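Local structure of putative sugar ABC transporter (Yersinia enterocolitica subsp. enterocolitica 8081, 5ULB) at residues A[23-28]-A[65-70]; A[42-47]-A[265-270]; A[116-121]-A[274-279]; A[284-289]-A[321-326]. The protein probably binds methylthioribose for import by an ABC transporter, and holds a methylseleno-ribofuranose analogue of that sugar in the crystal. All coordinates share one frame; numbering follows the deposited sequence. Where two conformers were deposited one is given.

All four contacts lie in the lobe that starts with strand 21-26: interactions 1 and 3 join its sheet to helices, interaction 2 packs two helices, and interaction 4 joins a strand to the loop before helix 327-335. Interactions 2, 3 and 4 form a cluster, with centres 10 to 13 Å apart. N269 ND2 lies 3.1 Å from T120 OG1 between interactions 2 and 3, and V119 N lies 2.9 Å from A284 O between interactions 3 and 4. Helix 262-278 serves both interaction 2 and interaction 3. Interaction 1 stands apart, its centre 17 to 23 Å from the others, yet its L28 touches the bound sugar; the Y286 side chain is about 13 Å from that ligand.

Interaction 1: A[23-28]-A[65-70]; sequences AVIRNL and QDFVNQ
I25 on strand 23-26 and V68 on helix 65-70 form the closest backbone approach, with their CA atoms 6.7 Å apart. I25 points its side chain at the helix and meets two consecutive residues. Its chi1 of -52° sets CG1 beside the backbone N and leaves CG2 opposite it, where I25 CG2 lies 3.8 Å from F67 CB. It approaches the phenylalanine at the root of the side chain, and the ring itself leads away from the strand and meets F55 instead. V68 contributes one branch: its CG2, set beside the backbone N, comes within 4.0 Å of I25 CB and 4.1 Å of I25 CD1. The I25 chi2 of 91° is about 30° from a staggered value and leaves CD1 against this same methyl. Every close pair across the segments is carbon to carbon, so the contact is wholly apolar. F64 of the same helix also packs on I25, while L92 and I96 of helix 89-98 cover V68. V24 and R26 instead meet F37 of helix 32-48. Helix 61-73 joins strands 51-56 and 78-82, which flank strand 21-26 in the sheet, so this beta-alpha-beta crossover lies over the strand it skips, as in the Rossmann-like lobes of periplasmic binding proteins.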
loop_
_atom_site.group_PDB
_atom_site.type_symbol
_atom_site.label_atom_id
_atom_site.label_comp_id
_atom_site.label_asym_id
_atom_site.label_seq_id
_atom_site.Cartn_x
_atom_site.Cartn_y
_atom_site.Cartn_z
ATOM N N ALA A 23 4.785 -3.430 -17.668
ATOM C CA ALA A 23 5.859 -2.867 -16.805
ATOM C C ALA A 23 5.183 -2.293 -15.544
ATOM O O ALA A 23 4.211 -1.506 -15.676
ATOM C CB ALA A 23 6.649 -1.838 -17.535
ATOM N N VAL A 24 5.727 -2.601 -14.394
ATOM C CA VAL A 24 5.282 -2.000 -13.138
ATOM C C VAL A 24 6.421 -1.182 -12.552
ATOM O O VAL A 24 7.545 -1.742 -12.364
ATOM C CB VAL A 24 4.850 -3.098 -12.159
ATOM C CG1 VAL A 24 4.351 -2.527 -10.851
ATOM C CG2 VAL A 24 3.878 -4.045 -12.818
ATOM N N ILE A 25 6.232 0.085 -12.291
ATOM C CA ILE A 25 7.262 0.970 -11.738
ATOM C C ILE A 25 6.668 1.515 -10.450
ATOM O O ILE A 25 5.644 2.220 -10.470
ATOM C CB ILE A 25 7.692 2.052 -12.710
ATOM C CG1 ILE A 25 8.094 1.524 -14.081
ATOM C CG2 ILE A 25 8.892 2.779 -12.054
ATOM C CD1 ILE A 25 7.013 1.436 -15.094
ATOM N N ARG A 26 7.370 1.271 -9.347
ATOM C CA ARG A 26 6.921 1.676 -8.016
ATOM C C ARG A 26 8.016 2.561 -7.409
ATOM O O ARG A 26 9.210 2.205 -7.380
ATOM C CB ARG A 26 6.507 0.527 -7.144
ATOM C CG ARG A 26 6.121 0.860 -5.717
ATOM C CD ARG A 26 5.220 -0.207 -5.139
ATOM N NE ARG A 26 5.093 -0.060 -3.716
ATOM C CZ ARG A 26 3.957 -0.208 -3.008
ATOM N NH1 ARG A 26 2.738 -0.118 -3.572
ATOM N NH2 ARG A 26 4.049 -0.194 -1.710
ATOM N N ASN A 27 7.616 3.723 -6.837
ATOM C CA ASN A 27 8.532 4.716 -6.333
ATOM C C ASN A 27 8.964 4.525 -4.891
ATOM O O ASN A 27 8.934 5.484 -4.113
ATOM C CB ASN A 27 7.912 6.102 -6.543
ATOM C CG ASN A 27 8.868 7.239 -6.455
ATOM O OD1 ASN A 27 10.075 7.117 -6.714
ATOM N ND2 ASN A 27 8.313 8.444 -6.204
ATOM N N LEU A 28 9.294 3.271 -4.526
ATOM C CA LEU A 28 9.713 2.911 -3.209
ATOM C C LEU A 28 10.826 1.893 -3.306
ATOM O O LEU A 28 11.213 1.491 -4.425
ATOM C CB LEU A 28 8.533 2.410 -2.327
ATOM C CG LEU A 28 7.433 3.435 -2.025
ATOM C CD1 LEU A 28 6.314 2.734 -1.316
ATOM C CD2 LEU A 28 7.991 4.518 -1.124
ATOM N N GLN A 65 11.321 8.229 -12.926
ATOM C CA GLN A 65 11.125 8.752 -14.212
ATOM C C GLN A 65 11.881 8.071 -15.335
ATOM O O GLN A 65 11.296 7.789 -16.416
ATOM C CB GLN A 65 11.327 10.265 -14.253
ATOM C CG GLN A 65 10.375 11.088 -13.371
ATOM C CD GLN A 65 10.787 12.478 -13.293
ATOM O OE1 GLN A 65 10.513 13.321 -14.179
ATOM N NE2 GLN A 65 11.463 12.798 -12.168
ATOM N N ASP A 66 13.151 7.781 -15.041
ATOM C CA ASP A 66 13.920 7.044 -16.082
ATOM C C ASP A 66 13.284 5.645 -16.382
ATOM O O ASP A 66 13.173 5.258 -17.545
ATOM C CB ASP A 66 15.354 6.859 -15.582
ATOM C CG ASP A 66 16.148 8.132 -15.536
ATOM O OD1 ASP A 66 15.763 9.167 -16.166
ATOM O OD2 ASP A 66 17.240 8.007 -14.887
ATOM N N PHE A 67 12.860 4.926 -15.332
ATOM C CA PHE A 67 12.214 3.651 -15.527
ATOM C C PHE A 67 10.953 3.767 -16.351
ATOM O O PHE A 67 10.668 2.945 -17.226
ATOM C CB PHE A 67 11.971 2.877 -14.272
ATOM C CG PHE A 67 13.178 2.312 -13.602
ATOM C CD1 PHE A 67 14.086 1.584 -14.255
ATOM C CD2 PHE A 67 13.266 2.380 -12.213
ATOM C CE1 PHE A 67 15.139 0.974 -13.592
ATOM C CE2 PHE A 67 14.297 1.722 -11.543
ATOM C CZ PHE A 67 15.250 1.045 -12.248
ATOM N N VAL A 68 10.154 4.771 -16.070
ATOM C CA VAL A 68 8.907 4.923 -16.832
ATOM C C VAL A 68 9.137 5.300 -18.280
ATOM O O VAL A 68 8.557 4.724 -19.224
ATOM C CB VAL A 68 7.877 5.866 -16.132
ATOM C CG1 VAL A 68 6.630 5.991 -16.969
ATOM C CG2 VAL A 68 7.629 5.517 -14.698
ATOM N N ASN A 69 10.068 6.227 -18.474
ATOM C CA ASN A 69 10.410 6.621 -19.769
ATOM C C ASN A 69 11.000 5.456 -20.647
ATOM O O ASN A 69 10.648 5.274 -21.820
ATOM C CB ASN A 69 11.404 7.779 -19.743
ATOM C CG ASN A 69 10.712 9.119 -19.422
ATOM O OD1 ASN A 69 9.582 9.373 -19.902
ATOM N ND2 ASN A 69 11.398 9.999 -18.768
ATOM N N GLN A 70 11.793 4.634 -20.008
ATOM C CA GLN A 70 12.319 3.472 -20.694
ATOM C C GLN A 70 11.217 2.468 -21.040
ATOM O O GLN A 70 11.168 1.935 -22.137
ATOM C CB GLN A 70 13.360 2.789 -19.887
ATOM C CG GLN A 70 14.631 3.622 -19.719
ATOM C CD GLN A 70 15.581 3.189 -18.656
ATOM O OE1 GLN A 70 15.598 2.074 -18.238
ATOM N NE2 GLN A 70 16.475 4.131 -18.261
#

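Interaction 2: A[42-47]-A[265-270]; sequences LKEGKK and IGAVNL
E44 and G45 pack against A267 and L270 in a buried helix-helix contact between helices 32-48 and 262-278, two helices of the lobe that carries strand 21-26. The axes of the two short segments approach to 8.3 Å, with a signed crossing angle of -40°. The CA atoms of E44 and A267 are only 5.3 Å apart, a closeness consistent with the small size of A267 and G45. G45 offers bare backbone, its N lying 3.8 Å from L270 CG. E44 is used through its aliphatic part. Its CB sits 3.9 Å from A267 CB, and its CG rests 3.7 Å from A267 O and 3.9 Å from L270 CD1. A bend at chi2 (80°) folds the carboxylate back beside the A267 methyl, where OE1 is near CB, and OE2 is held by a salt bridge to R271 NE on the same helix as A267. The salt bridge to R271 would be expected to offset the charge of the buried carboxylate. Around the contact, L270 also meets L48, I265 reaches F37 and F106, and V268 faces Y286 and F288 of strand 285-294.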
loop_
_atom_site.group_PDB
_atom_site.type_symbol
_atom_site.label_atom_id
_atom_site.label_comp_id
_atom_site.label_asym_id
_atom_site.label_seq_id
_atom_site.Cartn_x
_atom_site.Cartn_y
_atom_site.Cartn_z
ATOM N N LEU A 42 2.539 -9.669 -10.045
ATOM C CA LEU A 42 3.195 -10.787 -10.736
ATOM C C LEU A 42 2.293 -12.012 -10.835
ATOM O O LEU A 42 2.138 -12.644 -11.860
ATOM C CB LEU A 42 4.510 -11.156 -10.057
ATOM C CG LEU A 42 5.320 -12.266 -10.687
ATOM C CD1 LEU A 42 5.858 -11.839 -12.051
ATOM C CD2 LEU A 42 6.472 -12.595 -9.760
ATOM N N LYS A 43 1.625 -12.355 -9.698
ATOM C CA LYS A 43 0.762 -13.547 -9.658
ATOM C C LYS A 43 -0.409 -13.382 -10.579
ATOM O O LYS A 43 -0.792 -14.322 -11.317
ATOM C CB LYS A 43 0.326 -13.830 -8.196
ATOM C CG LYS A 43 -0.535 -15.088 -8.086
ATOM C CD LYS A 43 -0.954 -15.366 -6.647
ATOM C CE LYS A 43 -2.219 -16.151 -6.577
ATOM N NZ LYS A 43 -1.795 -17.414 -6.032
ATOM N N GLU A 44 -1.025 -12.189 -10.591
ATOM C CA GLU A 44 -2.179 -11.998 -11.446
ATOM C C GLU A 44 -1.757 -12.005 -12.903
ATOM O O GLU A 44 -2.457 -12.557 -13.728
ATOM C CB GLU A 44 -2.891 -10.706 -11.031
ATOM C CG GLU A 44 -4.309 -10.585 -11.611
ATOM C CD GLU A 44 -5.336 -11.409 -10.823
ATOM O OE1 GLU A 44 -4.972 -12.249 -9.909
ATOM O OE2 GLU A 44 -6.542 -11.263 -11.094
ATOM N N GLY A 45 -0.621 -11.366 -13.233
ATOM C CA GLY A 45 -0.173 -11.465 -14.565
ATOM C C GLY A 45 0.156 -12.843 -15.071
ATOM O O GLY A 45 -0.210 -13.236 -16.188
ATOM N N LYS A 46 0.808 -13.636 -14.202
ATOM C CA LYS A 46 1.094 -15.008 -14.544
ATOM C C LYS A 46 -0.179 -15.801 -14.823
ATOM O O LYS A 46 -0.234 -16.552 -15.786
ATOM C CB LYS A 46 1.878 -15.662 -13.404
ATOM C CG LYS A 46 2.351 -17.084 -13.618
ATOM C CD LYS A 46 3.214 -17.638 -12.533
ATOM C CE LYS A 46 3.512 -19.085 -12.831
ATOM N NZ LYS A 46 3.387 -19.759 -11.495
ATOM N N LYS A 47 -1.232 -15.551 -14.005
ATOM C CA LYS A 47 -2.524 -16.227 -14.215
ATOM C C LYS A 47 -3.058 -15.975 -15.626
ATOM O O LYS A 47 -3.640 -16.825 -16.265
ATOM C CB LYS A 47 -3.508 -15.785 -13.137
ATOM C CG LYS A 47 -4.865 -16.355 -13.210
ATOM C CD LYS A 47 -5.902 -15.704 -12.274
ATOM C CE LYS A 47 -7.301 -16.372 -12.501
ATOM N NZ LYS A 47 -8.393 -15.671 -11.750
ATOM N N ILE A 265 -4.231 -5.132 -4.073
ATOM C CA ILE A 265 -4.028 -3.904 -4.818
ATOM C C ILE A 265 -3.278 -4.139 -6.112
ATOM O O ILE A 265 -3.640 -3.624 -7.155
ATOM C CB ILE A 265 -3.335 -2.885 -3.929
ATOM C CG1 ILE A 265 -4.197 -2.586 -2.641
ATOM C CG2 ILE A 265 -2.975 -1.647 -4.673
ATOM C CD1 ILE A 265 -3.481 -1.654 -1.677
ATOM N N GLY A 266 -2.180 -4.916 -6.020
ATOM C CA GLY A 266 -1.442 -5.249 -7.221
ATOM C C GLY A 266 -2.267 -5.986 -8.208
ATOM O O GLY A 266 -2.241 -5.663 -9.402
ATOM N N ALA A 267 -2.976 -7.013 -7.759
ATOM C CA ALA A 267 -3.800 -7.798 -8.680
ATOM C C ALA A 267 -4.847 -6.914 -9.372
ATOM O O ALA A 267 -5.075 -7.128 -10.569
ATOM C CB ALA A 267 -4.426 -8.918 -7.932
ATOM N N VAL A 268 -5.558 -6.073 -8.594
ATOM C CA VAL A 268 -6.595 -5.286 -9.228
ATOM C C VAL A 268 -6.023 -4.350 -10.250
ATOM O O VAL A 268 -6.690 -4.114 -11.289
ATOM C CB VAL A 268 -7.434 -4.646 -8.120
ATOM C CG1 VAL A 268 -8.243 -3.485 -8.643
ATOM C CG2 VAL A 268 -8.294 -5.701 -7.417
ATOM N N ASN A 269 -4.902 -3.697 -9.952
ATOM C CA ASN A 269 -4.299 -2.868 -11.020
ATOM C C ASN A 269 -3.976 -3.663 -12.265
ATOM O O ASN A 269 -4.177 -3.128 -13.363
ATOM C CB ASN A 269 -3.080 -2.105 -10.432
ATOM C CG ASN A 269 -3.511 -0.846 -9.679
ATOM O OD1 ASN A 269 -3.619 0.224 -10.334
ATOM N ND2 ASN A 269 -3.828 -0.911 -8.385
ATOM N N LEU A 270 -3.528 -4.876 -12.137
ATOM C CA LEU A 270 -3.314 -5.732 -13.314
ATOM C C LEU A 270 -4.624 -5.986 -14.022
ATOM O O LEU A 270 -4.678 -5.948 -15.235
ATOM C CB LEU A 270 -2.526 -7.005 -12.880
ATOM C CG LEU A 270 -1.937 -7.838 -13.983
ATOM C CD1 LEU A 270 -2.951 -8.696 -14.709
ATOM C CD2 LEU A 270 -1.030 -7.112 -14.894
#

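Interaction 3: A[116-121]-A[274-279]; sequences GLTVTQ and AKKIAG
K276 bridges the helix end to segment 116-121, which leads into strand 118-122, its ammonium group gripping G116 and T118. K276 NZ donates to both G116 O and T118 OG1, each at 2.8 Å. The lysine chain runs out nearly straight through chi2 and chi3, then bends at chi4 (-61°), and this last turn sets NZ between the two oxygens; the methylene before it also comes close, with K276 CE 3.3 Å from T118 OG1. The bond to G116 O is oblique, NZ standing well above the carbonyl plane rather than on a lone pair. T118 holds its hydroxyl anti to its own carbonyl carbon (chi1 -54°), which places OG1 on the helix side, and this oxygen also bonds P283 O. T282 OG1 is a third partner of K276 NZ, so three oxygens ring the ammonium group and would be expected to stabilise its positive charge. L117 turns its side chain away, onto V105. The positive phi of G116 (93°) suits glycine, since a CB there would jam against the carbonyl O of the residue before. The helix then closes with a Schellman motif at G279. Strand 118-122 lies between strands 102-106 and 285-294, pairing T118 with V105 and V119 with A284 and Y286, while K276 and I277 lay their side chains on A102.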
loop_
_atom_site.group_PDB
_atom_site.type_symbol
_atom_site.label_atom_id
_atom_site.label_comp_id
_atom_site.label_asym_id
_atom_site.label_seq_id
_atom_site.Cartn_x
_atom_site.Cartn_y
_atom_site.Cartn_z
ATOM N N GLY A 116 -8.806 7.338 -20.407
ATOM C CA GLY A 116 -8.161 6.068 -20.436
ATOM C C GLY A 116 -7.437 5.611 -19.235
ATOM O O GLY A 116 -7.178 4.387 -19.092
ATOM N N LEU A 117 -7.182 6.542 -18.310
ATOM C CA LEU A 117 -6.495 6.224 -17.047
ATOM C C LEU A 117 -7.531 5.758 -16.012
ATOM O O LEU A 117 -8.596 6.345 -15.919
ATOM C CB LEU A 117 -5.791 7.502 -16.565
ATOM C CG LEU A 117 -5.054 7.316 -15.249
ATOM C CD1 LEU A 117 -3.928 6.298 -15.323
ATOM C CD2 LEU A 117 -4.541 8.656 -14.801
ATOM N N THR A 118 -7.149 4.742 -15.239
ATOM C CA THR A 118 -7.766 4.577 -13.953
ATOM C C THR A 118 -6.802 4.975 -12.861
ATOM O O THR A 118 -5.666 4.465 -12.830
ATOM C CB THR A 118 -8.263 3.117 -13.702
ATOM O OG1 THR A 118 -9.102 2.691 -14.751
ATOM C CG2 THR A 118 -8.939 2.955 -12.357
ATOM N N VAL A 119 -7.256 5.792 -11.873
ATOM C CA VAL A 119 -6.510 6.108 -10.710
ATOM C C VAL A 119 -7.041 5.311 -9.543
ATOM O O VAL A 119 -8.262 5.274 -9.310
ATOM C CB VAL A 119 -6.471 7.605 -10.400
ATOM C CG1 VAL A 119 -5.883 8.412 -11.563
ATOM C CG2 VAL A 119 -7.821 8.136 -10.020
ATOM N N THR A 120 -6.170 4.633 -8.813
ATOM C CA THR A 120 -6.564 3.843 -7.711
ATOM C C THR A 120 -5.882 4.282 -6.438
ATOM O O THR A 120 -4.777 4.834 -6.467
ATOM C CB THR A 120 -6.367 2.335 -7.937
ATOM O OG1 THR A 120 -4.998 1.936 -7.832
ATOM C CG2 THR A 120 -6.915 1.807 -9.294
ATOM N N GLN A 121 -6.560 4.070 -5.294
ATOM C CA GLN A 121 -6.048 4.474 -4.003
ATOM C C GLN A 121 -6.793 3.735 -2.927
ATOM O O GLN A 121 -7.849 3.174 -3.181
ATOM C CB GLN A 121 -6.141 5.970 -3.794
ATOM C CG GLN A 121 -7.518 6.565 -4.085
ATOM C CD GLN A 121 -7.882 6.792 -5.586
ATOM O OE1 GLN A 121 -6.996 7.047 -6.388
ATOM N NE2 GLN A 121 -9.119 6.524 -5.966
ATOM N N ALA A 274 -5.472 -5.282 -17.911
ATOM C CA ALA A 274 -5.961 -6.293 -18.777
ATOM C C ALA A 274 -7.254 -5.909 -19.514
ATOM O O ALA A 274 -7.388 -6.117 -20.708
ATOM C CB ALA A 274 -6.150 -7.575 -18.018
ATOM N N LYS A 275 -8.204 -5.366 -18.753
ATOM C CA LYS A 275 -9.467 -4.905 -19.373
ATOM C C LYS A 275 -9.177 -3.794 -20.373
ATOM O O LYS A 275 -9.863 -3.770 -21.420
ATOM C CB LYS A 275 -10.410 -4.454 -18.268
ATOM C CG LYS A 275 -10.994 -5.567 -17.453
ATOM C CD LYS A 275 -11.945 -5.097 -16.352
ATOM C CE LYS A 275 -13.191 -4.405 -16.855
ATOM N NZ LYS A 275 -14.114 -5.302 -17.402
ATOM N N LYS A 276 -8.329 -2.832 -20.039
ATOM C CA LYS A 276 -8.031 -1.772 -20.983
ATOM C C LYS A 276 -7.442 -2.331 -22.277
ATOM O O LYS A 276 -7.856 -1.932 -23.377
ATOM C CB LYS A 276 -7.050 -0.783 -20.379
ATOM C CG LYS A 276 -7.682 0.036 -19.202
ATOM C CD LYS A 276 -6.641 0.742 -18.378
ATOM C CE LYS A 276 -7.184 1.370 -17.075
ATOM N NZ LYS A 276 -8.220 2.385 -17.380
ATOM N N ILE A 277 -6.501 -3.308 -22.170
ATOM C CA ILE A 277 -5.914 -3.884 -23.396
ATOM C C ILE A 277 -7.013 -4.560 -24.198
ATOM O O ILE A 277 -7.021 -4.509 -25.414
ATOM C CB ILE A 277 -4.800 -4.847 -22.984
ATOM C CG1 ILE A 277 -3.598 -4.036 -22.448
ATOM C CG2 ILE A 277 -4.276 -5.610 -24.188
ATOM C CD1 ILE A 277 -2.522 -4.851 -21.718
ATOM N N ALA A 278 -7.949 -5.240 -23.499
ATOM C CA ALA A 278 -9.049 -5.933 -24.167
ATOM C C ALA A 278 -10.094 -5.031 -24.762
ATOM O O ALA A 278 -10.967 -5.516 -25.505
ATOM C CB ALA A 278 -9.700 -6.841 -23.178
ATOM N N GLY A 279 -10.054 -3.758 -24.425
ATOM C CA GLY A 279 -11.075 -2.818 -24.959
ATOM C C GLY A 279 -12.379 -2.756 -24.139
ATOM O O GLY A 279 -13.388 -2.267 -24.664
#

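Interaction 4: A[284-289]-A[321-326]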
loop_
_atom_site.group_PDB
_atom_site.type_symbol
_atom_site.label_atom_id
_atom_site.label_comp_id
_atom_site.label_asym_id
_atom_site.label_seq_id
_atom_site.Cartn_x
_atom_site.Cartn_y
_atom_site.Cartn_z
ATOM N N ALA A 284 -12.822 5.748 -14.151
ATOM C CA ALA A 284 -11.830 6.775 -13.950
ATOM C C ALA A 284 -11.062 6.612 -12.624
ATOM O O ALA A 284 -9.856 6.901 -12.556
ATOM C CB ALA A 284 -12.504 8.155 -13.972
ATOM N N SER A 285 -11.765 6.078 -11.624
ATOM C CA SER A 285 -11.223 5.996 -10.283
ATOM C C SER A 285 -11.718 4.704 -9.632
ATOM O O SER A 285 -12.838 4.255 -9.875
ATOM C CB SER A 285 -11.592 7.258 -9.424
ATOM O OG SER A 285 -11.016 7.265 -8.123
ATOM N N TYR A 286 -10.935 4.227 -8.681
ATOM C CA TYR A 286 -11.350 3.105 -7.884
ATOM C C TYR A 286 -10.649 3.173 -6.501
ATOM O O TYR A 286 -9.447 3.456 -6.396
ATOM C CB TYR A 286 -10.962 1.742 -8.552
ATOM C CG TYR A 286 -11.306 0.510 -7.808
ATOM C CD1 TYR A 286 -12.632 0.056 -7.730
ATOM C CD2 TYR A 286 -10.378 -0.188 -6.999
ATOM C CE1 TYR A 286 -12.987 -1.048 -7.039
ATOM C CE2 TYR A 286 -10.781 -1.252 -6.304
ATOM C CZ TYR A 286 -12.055 -1.725 -6.348
ATOM O OH TYR A 286 -12.378 -2.829 -5.632
ATOM N N GLU A 287 -11.430 2.869 -5.466
ATOM C CA GLU A 287 -10.936 2.936 -4.095
ATOM C C GLU A 287 -11.021 1.574 -3.412
ATOM O O GLU A 287 -12.085 0.926 -3.425
ATOM C CB GLU A 287 -11.744 3.957 -3.290
ATOM C CG GLU A 287 -11.208 4.268 -1.961
ATOM C CD GLU A 287 -11.957 5.410 -1.267
ATOM O OE1 GLU A 287 -13.009 5.145 -0.680
ATOM O OE2 GLU A 287 -11.398 6.525 -1.298
ATOM N N PHE A 288 -9.932 1.127 -2.751
ATOM C CA PHE A 288 -9.945 -0.089 -2.024
ATOM C C PHE A 288 -10.461 0.144 -0.605
ATOM O O PHE A 288 -10.172 1.148 -0.027
ATOM C CB PHE A 288 -8.490 -0.645 -1.901
ATOM C CG PHE A 288 -7.909 -0.999 -3.234
ATOM C CD1 PHE A 288 -8.082 -2.245 -3.769
ATOM C CD2 PHE A 288 -7.150 -0.117 -3.952
ATOM C CE1 PHE A 288 -7.565 -2.579 -5.033
ATOM C CE2 PHE A 288 -6.590 -0.421 -5.237
ATOM C CZ PHE A 288 -6.845 -1.660 -5.773
ATOM N N ARG A 289 -11.094 -0.852 -0.049
ATOM C CA ARG A 289 -11.615 -0.804 1.359
ATOM C C ARG A 289 -10.729 -1.587 2.300
ATOM O O ARG A 289 -10.332 -2.748 1.984
ATOM C CB ARG A 289 -13.078 -1.395 1.389
ATOM C CG ARG A 289 -14.050 -0.538 0.632
ATOM C CD ARG A 289 -15.518 -0.805 0.938
ATOM N NE ARG A 289 -16.238 -0.318 -0.264
ATOM C CZ ARG A 289 -16.519 -1.124 -1.242
ATOM N NH1 ARG A 289 -16.205 -2.374 -1.033
ATOM N NH2 ARG A 289 -17.120 -0.729 -2.318
ATOM N N ASP A 321 -14.198 -9.405 -6.216
ATOM C CA ASP A 321 -14.599 -9.777 -7.562
ATOM C C ASP A 321 -14.507 -8.605 -8.496
ATOM O O ASP A 321 -14.813 -8.779 -9.722
ATOM C CB ASP A 321 -16.010 -10.436 -7.614
ATOM C CG ASP A 321 -16.160 -11.441 -8.829
ATOM O OD1 ASP A 321 -17.232 -11.473 -9.488
ATOM O OD2 ASP A 321 -15.234 -12.236 -9.137
ATOM N N ASP A 322 -14.143 -7.416 -8.022
ATOM C CA ASP A 322 -14.114 -6.248 -8.875
ATOM C C ASP A 322 -13.123 -6.418 -10.031
ATOM O O ASP A 322 -11.954 -6.847 -9.873
ATOM C CB ASP A 322 -13.809 -4.982 -8.092
ATOM C CG ASP A 322 -14.916 -4.579 -7.105
ATOM O OD1 ASP A 322 -16.042 -5.079 -7.277
ATOM O OD2 ASP A 322 -14.613 -3.838 -6.180
ATOM N N PHE A 323 -13.624 -6.160 -11.227
ATOM C CA PHE A 323 -12.854 -6.272 -12.438
ATOM C C PHE A 323 -12.401 -7.670 -12.867
ATOM O O PHE A 323 -11.545 -7.797 -13.731
ATOM C CB PHE A 323 -11.659 -5.251 -12.497
ATOM C CG PHE A 323 -12.014 -3.914 -11.922
ATOM C CD1 PHE A 323 -12.929 -3.149 -12.615
ATOM C CD2 PHE A 323 -11.505 -3.429 -10.753
ATOM C CE1 PHE A 323 -13.357 -1.919 -12.142
ATOM C CE2 PHE A 323 -11.899 -2.198 -10.258
ATOM C CZ PHE A 323 -12.866 -1.442 -10.935
ATOM N N ASN A 324 -13.079 -8.671 -12.312
ATOM C CA ASN A 324 -12.783 -10.062 -12.632
ATOM C C ASN A 324 -13.588 -10.513 -13.842
ATOM O O ASN A 324 -14.610 -11.128 -13.716
ATOM C CB ASN A 324 -13.046 -10.959 -11.434
ATOM C CG ASN A 324 -12.092 -12.035 -11.323
ATOM O OD1 ASN A 324 -12.483 -13.134 -11.039
ATOM N ND2 ASN A 324 -10.845 -11.754 -11.561
ATOM N N SER A 325 -13.140 -10.218 -15.057
ATOM C CA SER A 325 -13.840 -10.595 -16.223
ATOM C C SER A 325 -13.906 -12.128 -16.382
ATOM O O SER A 325 -12.969 -12.853 -15.983
ATOM C CB SER A 325 -13.090 -10.008 -17.430
ATOM O OG SER A 325 -13.142 -8.612 -17.444
ATOM N N PRO A 326 -15.003 -12.615 -16.984
ATOM C CA PRO A 326 -15.128 -14.052 -17.094
ATOM C C PRO A 326 -14.076 -14.735 -17.938
ATOM O O PRO A 326 -13.720 -15.886 -17.721
ATOM C CB PRO A 326 -16.477 -14.262 -17.728
ATOM C CG PRO A 326 -17.089 -12.933 -17.891
ATOM C CD PRO A 326 -16.238 -11.915 -17.374
#
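The Y286 ring has the edge of F323 over one face, and the carboxylate oxygen D322 OD2 and the ring atom F288 CE1 at its edges, in its plane. F323 CE2 stands 3.4 Å above the Y286 plane, displaced toward the rim on the CD1 side, where F323 CE2 and F323 CZ each lie 3.5 Å from Y286 CD1. The ring planes meet at 74° with centroids 4.9 Å apart, which defines a T-shaped (edge-to-face) pair with F323 as the edge and Y286 as the face. Y286 in turn sends its CE2 over a face of F288, 3.7 Å above that ring. At the far end, Y286 OH donates to D322 OD2 at 2.5 Å, a notably short bond, made to the oxygen's anti lone pair; the carboxylate plane is 87° from the tyrosine ring. A chi1 of 178° extends the Y286 ring away from the strand toward the loop. Both loop partners are the central residues of a type II beta turn from D321 to N324, closed by N324 N bonding D321 O at 3.1 Å, and this turn sets F323 and D322 side by side. D322 O is bonded by R271 NH1, and F323 also packs on P283 and L272. The contact is a surface anchor of a type II turn, formed late in the chain, onto strand 285-294, and is not part of the sugar pocket.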